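Local coordinates for protein enoyl-CoA hydratase (Mycobacterium thermoresistibile, PDB 3T3W) that probably hydrates the double bond of enoyl-CoA thioesters, as a crotonase-family lyase of lipid metabolism, at residues V26-A31 with E209-A214; R127-G132 with L149-V154; G132-W137 with G161-G166. One frame throughout, in Å; residues are numbered along the deposited sequence.

Contact 1 (V26-A31 with E209-A214); sequences VSDRIA and ETRALA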
# COMPACT_ATOMS: atom_id res chain seq x y z
N VAL F 26 -10.46 -31.68 -23.24
CA VAL F 26 -11.41 -31.50 -22.16
C VAL F 26 -12.08 -32.84 -21.87
O VAL F 26 -12.67 -33.46 -22.76
CB VAL F 26 -12.50 -30.46 -22.50
CG1 VAL F 26 -13.61 -30.42 -21.44
CG2 VAL F 26 -11.87 -29.11 -22.72
N SER F 27 -11.97 -33.29 -20.64
CA SER F 27 -12.74 -34.44 -20.18
C SER F 27 -12.91 -34.41 -18.67
O SER F 27 -12.05 -33.90 -17.96
CB SER F 27 -12.09 -35.75 -20.62
OG SER F 27 -10.77 -35.81 -20.19
N ASP F 28 -14.04 -34.94 -18.19
CA ASP F 28 -14.31 -35.00 -16.77
C ASP F 28 -14.16 -33.61 -16.08
O ASP F 28 -13.65 -33.53 -14.96
CB ASP F 28 -13.33 -35.99 -16.08
CG ASP F 28 -13.30 -37.36 -16.75
OD1 ASP F 28 -14.39 -37.92 -16.89
OD2 ASP F 28 -12.19 -37.82 -17.14
N ARG F 29 -14.60 -32.56 -16.76
CA ARG F 29 -14.57 -31.15 -16.31
C ARG F 29 -13.15 -30.58 -16.13
O ARG F 29 -12.98 -29.52 -15.48
CB ARG F 29 -15.41 -30.94 -15.04
CG ARG F 29 -16.86 -31.41 -15.22
CD ARG F 29 -17.79 -30.87 -14.15
NE ARG F 29 -17.77 -29.41 -14.22
CZ ARG F 29 -18.46 -28.65 -15.07
NH1 ARG F 29 -19.34 -29.17 -15.93
NH2 ARG F 29 -18.30 -27.33 -15.02
N ILE F 30 -12.16 -31.24 -16.73
CA ILE F 30 -10.75 -30.77 -16.64
C ILE F 30 -10.33 -30.43 -18.06
O ILE F 30 -10.47 -31.26 -18.94
CB ILE F 30 -9.82 -31.88 -16.07
CG1 ILE F 30 -10.25 -32.28 -14.66
CG2 ILE F 30 -8.36 -31.39 -16.07
CD1 ILE F 30 -9.63 -33.57 -14.17
N ALA F 31 -9.78 -29.23 -18.27
CA ALA F 31 -9.11 -28.87 -19.52
C ALA F 31 -7.64 -29.07 -19.30
O ALA F 31 -7.06 -28.42 -18.41
CB ALA F 31 -9.36 -27.41 -19.88
N GLU F 209 -0.91 -37.84 -10.43
CA GLU F 209 -1.16 -37.06 -9.21
C GLU F 209 -1.84 -35.76 -9.52
O GLU F 209 -2.74 -35.35 -8.79
CB GLU F 209 0.14 -36.72 -8.49
CG GLU F 209 0.93 -37.90 -7.97
CD GLU F 209 0.81 -38.14 -6.48
OE1 GLU F 209 0.13 -37.37 -5.78
OE2 GLU F 209 1.40 -39.14 -6.01
N THR F 210 -1.41 -35.07 -10.59
CA THR F 210 -2.01 -33.82 -10.99
C THR F 210 -3.47 -33.99 -11.39
O THR F 210 -4.33 -33.20 -10.98
CB THR F 210 -1.19 -33.14 -12.12
OG1 THR F 210 0.13 -32.94 -11.64
CG2 THR F 210 -1.76 -31.79 -12.52
N ARG F 211 -3.76 -34.99 -12.20
CA ARG F 211 -5.12 -35.20 -12.63
C ARG F 211 -6.02 -35.60 -11.45
O ARG F 211 -7.18 -35.21 -11.38
CB ARG F 211 -5.21 -36.21 -13.75
CG ARG F 211 -6.62 -36.19 -14.34
CD ARG F 211 -6.71 -36.91 -15.66
NE ARG F 211 -8.07 -36.87 -16.15
CZ ARG F 211 -8.57 -35.92 -16.95
NH1 ARG F 211 -7.83 -34.92 -17.35
NH2 ARG F 211 -9.83 -36.04 -17.37
N ALA F 212 -5.47 -36.36 -10.51
CA ALA F 212 -6.26 -36.78 -9.35
C ALA F 212 -6.66 -35.57 -8.51
O ALA F 212 -7.81 -35.44 -8.04
CB ALA F 212 -5.49 -37.80 -8.50
N LEU F 213 -5.71 -34.66 -8.31
CA LEU F 213 -5.97 -33.43 -7.60
C LEU F 213 -7.00 -32.56 -8.36
O LEU F 213 -7.94 -32.04 -7.76
CB LEU F 213 -4.65 -32.68 -7.37
CG LEU F 213 -4.75 -31.27 -6.75
CD1 LEU F 213 -5.39 -31.37 -5.37
CD2 LEU F 213 -3.37 -30.60 -6.71
N ALA F 214 -6.83 -32.42 -9.67
CA ALA F 214 -7.79 -31.68 -10.51
C ALA F 214 -9.19 -32.25 -10.37
O ALA F 214 -10.16 -31.51 -10.23
CB ALA F 214 -7.32 -31.71 -11.97
O HOH W 1 -8.47 -33.11 -19.47
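Arg211 reaches from helix 206-217 to the turn between strands 22-27 and 30-35, where its NH2 meets Ser27 and Asp28 and the guanidinium lies against Ile30. CG stands anti to the backbone N (chi1 -169°) and the chain runs extended out to NE, which carries the guanidinium clear of the helix. NH2 donates to Asp28 OD2 at 3.0 Å, a salt bridge that lies in the guanidinium plane and uses the anti lone pair, although the carboxylate and guanidinium planes stand 64° apart. The same nitrogen bonds to Ser27 O at 3.1 Å, from above the carbonyl plane; Ile30 N reaches that oxygen from the opposite face, closing the type I' turn of this beta hairpin. The hairpin supplies the outermost strand, 22-27, and its neighbour 30-35 at one side of the main sheet of the crotonase fold, and the helix packs on strands 67-72 and 120-124 of that sheet. A third link, from NH2 to Ser27 OG, is weak; OG also bonds to Asp25. Ile30 CD1 lies over the centre of one face of the guanidinium, 3.8 Å from Arg211 CZ. CD1 also touches Ala214 CB at 3.7 Å, so the isoleucine tip fills the angle between the arginine and the helix. At the guanidinium edge, NH1 donates to a water 2.9 Å away that also lies within hydrogen-bonding reach of Ile30 O.

Contact 2 (R127-G132 with L149-V154); sequences RCISGG and LFSDPV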
# COMPACT_ATOMS: atom_id res chain seq x y z
N ARG F 127 13.62 -29.21 -16.33
CA ARG F 127 14.00 -27.80 -16.26
C ARG F 127 12.84 -26.86 -16.50
O ARG F 127 12.06 -27.01 -17.47
CB ARG F 127 15.07 -27.49 -17.30
CG ARG F 127 16.35 -28.26 -17.05
CD ARG F 127 17.13 -27.49 -16.03
NE ARG F 127 18.45 -28.05 -15.76
CZ ARG F 127 19.36 -27.41 -15.03
NH1 ARG F 127 19.10 -26.19 -14.54
NH2 ARG F 127 20.55 -27.98 -14.82
N CYS F 128 12.78 -25.85 -15.63
CA CYS F 128 11.86 -24.74 -15.77
C CYS F 128 12.77 -23.53 -15.58
O CYS F 128 13.16 -23.23 -14.45
CB CYS F 128 10.76 -24.77 -14.73
SG CYS F 128 9.66 -23.34 -14.87
N ILE F 129 13.13 -22.92 -16.69
CA ILE F 129 14.16 -21.84 -16.72
C ILE F 129 13.54 -20.53 -17.18
O ILE F 129 12.93 -20.46 -18.24
CB ILE F 129 15.28 -22.18 -17.72
CG1 ILE F 129 15.96 -23.52 -17.33
CG2 ILE F 129 16.35 -21.09 -17.73
CD1 ILE F 129 16.88 -24.08 -18.42
N SER F 130 13.77 -19.48 -16.41
CA SER F 130 13.47 -18.11 -16.77
C SER F 130 12.04 -17.91 -17.29
O SER F 130 11.09 -17.98 -16.51
CB SER F 130 14.54 -17.62 -17.72
OG SER F 130 15.81 -17.39 -17.09
N GLY F 131 11.85 -17.71 -18.58
CA GLY F 131 10.48 -17.59 -19.11
C GLY F 131 9.56 -18.77 -18.80
O GLY F 131 8.35 -18.62 -18.83
N GLY F 132 10.08 -19.96 -18.55
CA GLY F 132 9.26 -21.07 -18.03
C GLY F 132 8.41 -20.70 -16.80
O GLY F 132 7.26 -21.16 -16.62
N LEU F 149 13.95 -28.71 -11.81
CA LEU F 149 14.98 -27.73 -11.49
C LEU F 149 14.49 -26.38 -11.97
O LEU F 149 14.20 -26.23 -13.14
CB LEU F 149 16.29 -28.10 -12.18
CG LEU F 149 17.00 -29.29 -11.52
CD1 LEU F 149 18.21 -29.72 -12.35
CD2 LEU F 149 17.51 -28.93 -10.14
N PHE F 150 14.39 -25.43 -11.05
CA PHE F 150 13.86 -24.10 -11.32
C PHE F 150 14.97 -23.09 -11.25
O PHE F 150 15.75 -23.08 -10.30
CB PHE F 150 12.81 -23.71 -10.28
CG PHE F 150 11.57 -24.55 -10.30
CD1 PHE F 150 10.47 -24.19 -11.07
CD2 PHE F 150 11.48 -25.70 -9.55
CE1 PHE F 150 9.30 -24.94 -11.05
CE2 PHE F 150 10.30 -26.47 -9.53
CZ PHE F 150 9.22 -26.10 -10.31
N SER F 151 15.03 -22.18 -12.24
CA SER F 151 16.10 -21.17 -12.23
C SER F 151 15.69 -19.94 -13.04
O SER F 151 14.76 -20.03 -13.85
CB SER F 151 17.42 -21.78 -12.80
OG SER F 151 17.28 -22.07 -14.20
N ASP F 152 16.37 -18.83 -12.79
CA ASP F 152 16.27 -17.67 -13.65
C ASP F 152 17.63 -17.01 -13.76
O ASP F 152 17.90 -16.07 -13.02
CB ASP F 152 15.24 -16.68 -13.14
CG ASP F 152 15.04 -15.51 -14.07
OD1 ASP F 152 15.65 -15.53 -15.20
OD2 ASP F 152 14.35 -14.55 -13.64
N PRO F 153 18.48 -17.51 -14.70
CA PRO F 153 19.83 -16.97 -14.87
C PRO F 153 19.97 -15.76 -15.81
O PRO F 153 21.09 -15.54 -16.37
CB PRO F 153 20.60 -18.17 -15.41
CG PRO F 153 19.61 -18.96 -16.15
CD PRO F 153 18.29 -18.76 -15.45
N VAL F 154 18.93 -14.96 -15.98
CA VAL F 154 19.01 -13.85 -16.96
C VAL F 154 19.91 -12.71 -16.58
O VAL F 154 20.25 -11.91 -17.44
CB VAL F 154 17.63 -13.23 -17.38
CG1 VAL F 154 16.83 -14.23 -18.18
CG2 VAL F 154 16.88 -12.66 -16.20
O HOH W 2 16.63 -24.79 -14.01
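Two parallel strands of the small three-stranded sheet, 127-129 and 149-151, run side by side here and lead into the loops beside the buried centre of the subunit. Their axes lie 4.9 Å apart and 8° from parallel. Cys128 N donates to Leu149 O, and Cys128 O accepts from Ser151 N. The ladder ends with Ser130 N bonding to Ser151 O at 2.8 Å, a nearly straight bond. On one face lie Arg127, Ile129, Leu149 and Ser151. Arg127 is bent at chi2 (-83°), which turns CD toward Leu149 CB, and the guanidinium lies with one face over Leu149 CD1, 3.7 Å from Arg127 CZ. A water accepts from Arg127 NH1, bonds to Ser151 OG and makes a weak bond to Leu149 O, tying the two strands together above the sheet. Ile129 places CG1 and CG2 against Ser151 OG, while its CG2 also rests on Pro153 CD. On the other face Cys128 CB touches Phe150 CD1 at 3.7 Å; the sulfur lies 5.0 Å from the Phe150 ring centroid, obliquely placed, and Leu133 of helix 133-136 packs against both residues. Past the strands, Ser130 OG donates to Asp152 OD1 at 2.7 Å, from the anti side and somewhat out of the carboxylate plane. OD2 is hydrogen-bonded to His167 NE2 and to the backbone N of Val162, so both carboxylate oxygens are engaged. Val154 CG1 and Pro153 CD enclose the same serine hydroxyl. After Ile129 the chain turns at Ser130-Gly131, closed by Gly132 N to Ile129 O; a small second sheet beside the main one, followed by a glycine-led helix, is as in crotonase-family subunits.

Contact 3 (G132-W137 with G161-G166); sequences GLLLCW and GVEYHG. With ZN (zinc ion), chain T.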
# COMPACT_ATOMS: atom_id res chain seq x y z
N GLY F 132 10.08 -19.96 -18.55
CA GLY F 132 9.26 -21.07 -18.03
C GLY F 132 8.41 -20.70 -16.80
O GLY F 132 7.26 -21.16 -16.62
N LEU F 133 8.98 -19.85 -15.95
CA LEU F 133 8.30 -19.39 -14.74
C LEU F 133 7.06 -18.57 -15.05
O LEU F 133 6.12 -18.51 -14.25
CB LEU F 133 9.28 -18.58 -13.89
CG LEU F 133 10.51 -19.39 -13.41
CD1 LEU F 133 11.60 -18.45 -12.95
CD2 LEU F 133 10.08 -20.35 -12.27
N LEU F 134 7.05 -17.91 -16.21
CA LEU F 134 5.87 -17.15 -16.64
C LEU F 134 4.71 -18.05 -17.05
O LEU F 134 3.58 -17.58 -17.13
CB LEU F 134 6.22 -16.19 -17.79
CG LEU F 134 6.68 -14.81 -17.37
CD1 LEU F 134 8.00 -14.91 -16.62
CD2 LEU F 134 6.79 -13.86 -18.54
N LEU F 135 4.97 -19.35 -17.23
CA LEU F 135 3.90 -20.29 -17.54
C LEU F 135 3.33 -20.93 -16.28
O LEU F 135 2.12 -21.13 -16.22
CB LEU F 135 4.37 -21.36 -18.51
CG LEU F 135 5.09 -20.85 -19.79
CD1 LEU F 135 5.34 -22.03 -20.76
CD2 LEU F 135 4.28 -19.73 -20.48
N CYS F 136 4.16 -21.28 -15.29
CA CYS F 136 3.68 -21.97 -14.12
C CYS F 136 3.26 -21.00 -13.00
O CYS F 136 2.27 -21.28 -12.30
CB CYS F 136 4.69 -23.02 -13.60
SG CYS F 136 6.30 -22.40 -13.13
N TRP F 137 3.97 -19.89 -12.79
CA TRP F 137 3.56 -18.98 -11.71
C TRP F 137 2.13 -18.49 -11.78
O TRP F 137 1.49 -18.37 -10.72
CB TRP F 137 4.51 -17.79 -11.57
CG TRP F 137 5.81 -18.05 -10.87
CD1 TRP F 137 6.10 -19.01 -9.93
CD2 TRP F 137 7.01 -17.24 -10.99
NE1 TRP F 137 7.39 -18.89 -9.47
CE2 TRP F 137 8.00 -17.83 -10.07
CE3 TRP F 137 7.36 -16.14 -11.74
CZ2 TRP F 137 9.26 -17.30 -9.94
CZ3 TRP F 137 8.64 -15.63 -11.60
CH2 TRP F 137 9.56 -16.18 -10.70
N GLY F 161 16.24 -10.27 -13.78
CA GLY F 161 15.14 -11.22 -13.61
C GLY F 161 14.17 -11.09 -14.78
O GLY F 161 14.13 -10.05 -15.48
N VAL F 162 13.34 -12.10 -14.96
CA VAL F 162 12.34 -12.08 -16.07
C VAL F 162 11.25 -11.03 -15.85
O VAL F 162 11.16 -10.36 -14.78
CB VAL F 162 11.72 -13.48 -16.28
CG1 VAL F 162 12.81 -14.47 -16.78
CG2 VAL F 162 11.06 -13.99 -14.99
N GLU F 163 10.39 -10.91 -16.87
CA GLU F 163 9.48 -9.77 -17.01
C GLU F 163 8.37 -9.72 -15.98
O GLU F 163 7.83 -8.63 -15.71
CB GLU F 163 8.82 -9.87 -18.39
CG GLU F 163 9.75 -9.60 -19.57
CD GLU F 163 10.63 -10.78 -20.06
OE1 GLU F 163 10.64 -11.86 -19.42
OE2 GLU F 163 11.35 -10.57 -21.07
N TYR F 164 8.00 -10.87 -15.42
CA TYR F 164 6.91 -11.04 -14.47
C TYR F 164 7.58 -11.47 -13.18
O TYR F 164 8.01 -12.63 -13.03
CB TYR F 164 5.96 -12.11 -14.99
CG TYR F 164 4.72 -12.46 -14.18
CD1 TYR F 164 3.48 -11.95 -14.53
CD2 TYR F 164 4.75 -13.40 -13.16
CE1 TYR F 164 2.31 -12.30 -13.84
CE2 TYR F 164 3.58 -13.80 -12.50
CZ TYR F 164 2.35 -13.24 -12.85
OH TYR F 164 1.18 -13.62 -12.23
N HIS F 165 7.72 -10.52 -12.27
CA HIS F 165 8.51 -10.73 -11.07
C HIS F 165 7.69 -11.42 -9.98
O HIS F 165 7.26 -10.82 -9.01
CB HIS F 165 9.13 -9.42 -10.55
CG HIS F 165 10.13 -9.64 -9.44
ND1 HIS F 165 11.45 -9.88 -9.69
CD2 HIS F 165 9.96 -9.79 -8.07
CE1 HIS F 165 12.07 -10.11 -8.52
NE2 HIS F 165 11.16 -10.06 -7.53
N GLY F 166 7.54 -12.73 -10.13
CA GLY F 166 6.97 -13.58 -9.09
C GLY F 166 7.98 -13.91 -7.99
O GLY F 166 7.60 -14.37 -6.92
ZN ZN T . 12.62 -8.98 -21.64
O HOH W 3 1.30 -15.36 -10.13
O HOH W 4 14.06 -10.53 -21.58
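In the buried centre of the crotonase fold, the short helix 133-136 packs against the loop that carries the zinc ligand Glu163. Leu134 and Val162 lie alongside each other, pointing opposite ways, with Leu134 CD1 and Val162 CG2 3.6 Å apart. Leu134 CG also sits 3.7 Å from Tyr164 CB. Tyr164 CG is anti to the backbone N (chi1 -179°), and the ring beyond it presents its edge to Trp137, with Tyr164 CD2 4.0 Å from Trp137 CE3. The indole is sandwiched: Leu133 CB lies over one face and Gly166 CA over the other, the latter a CH-pi contact 3.8 Å from the centroid of the six-membered ring. With no side chain, Gly166 lets its CA lie close over the indole face. Tyr164 O comes up to the indole edge, near its plane, at 3.4 Å from Trp137 CZ3. A water links the backbone Trp137 O to Tyr164 OH, which it meets in the plane of the phenol ring; Arg174 of a second subunit also bonds to Trp137 O. On the far side of the loop, Glu163 directs OE2 to the metal, which Glu102, His252 and His256 also bind. Its chain is bent at chi2 (83°), and OE2 binds the zinc ion at 2.1 Å, beside a coordinated water at the same distance.

Overall arrangement
Contact 1 lies far from the chain centre and is only partly buried, with its centre about 24 to 26 Å from the centres of the other two, and it joins the edge hairpin of the large sheet to helix 206-217 through the salt bridge and hydrogen bonds of Arg211. Contacts 2 and 3 lie deeper, their centres about 9 Å apart, and share Gly132, between strand 127-129 and helix 133-136. Contact 2 is mainly a backbone ladder in the small sheet, whereas contact 3 is fully buried and relies on apolar and aromatic packing. The two meet through Asp152 and Val162, next to the zinc ligand Glu163.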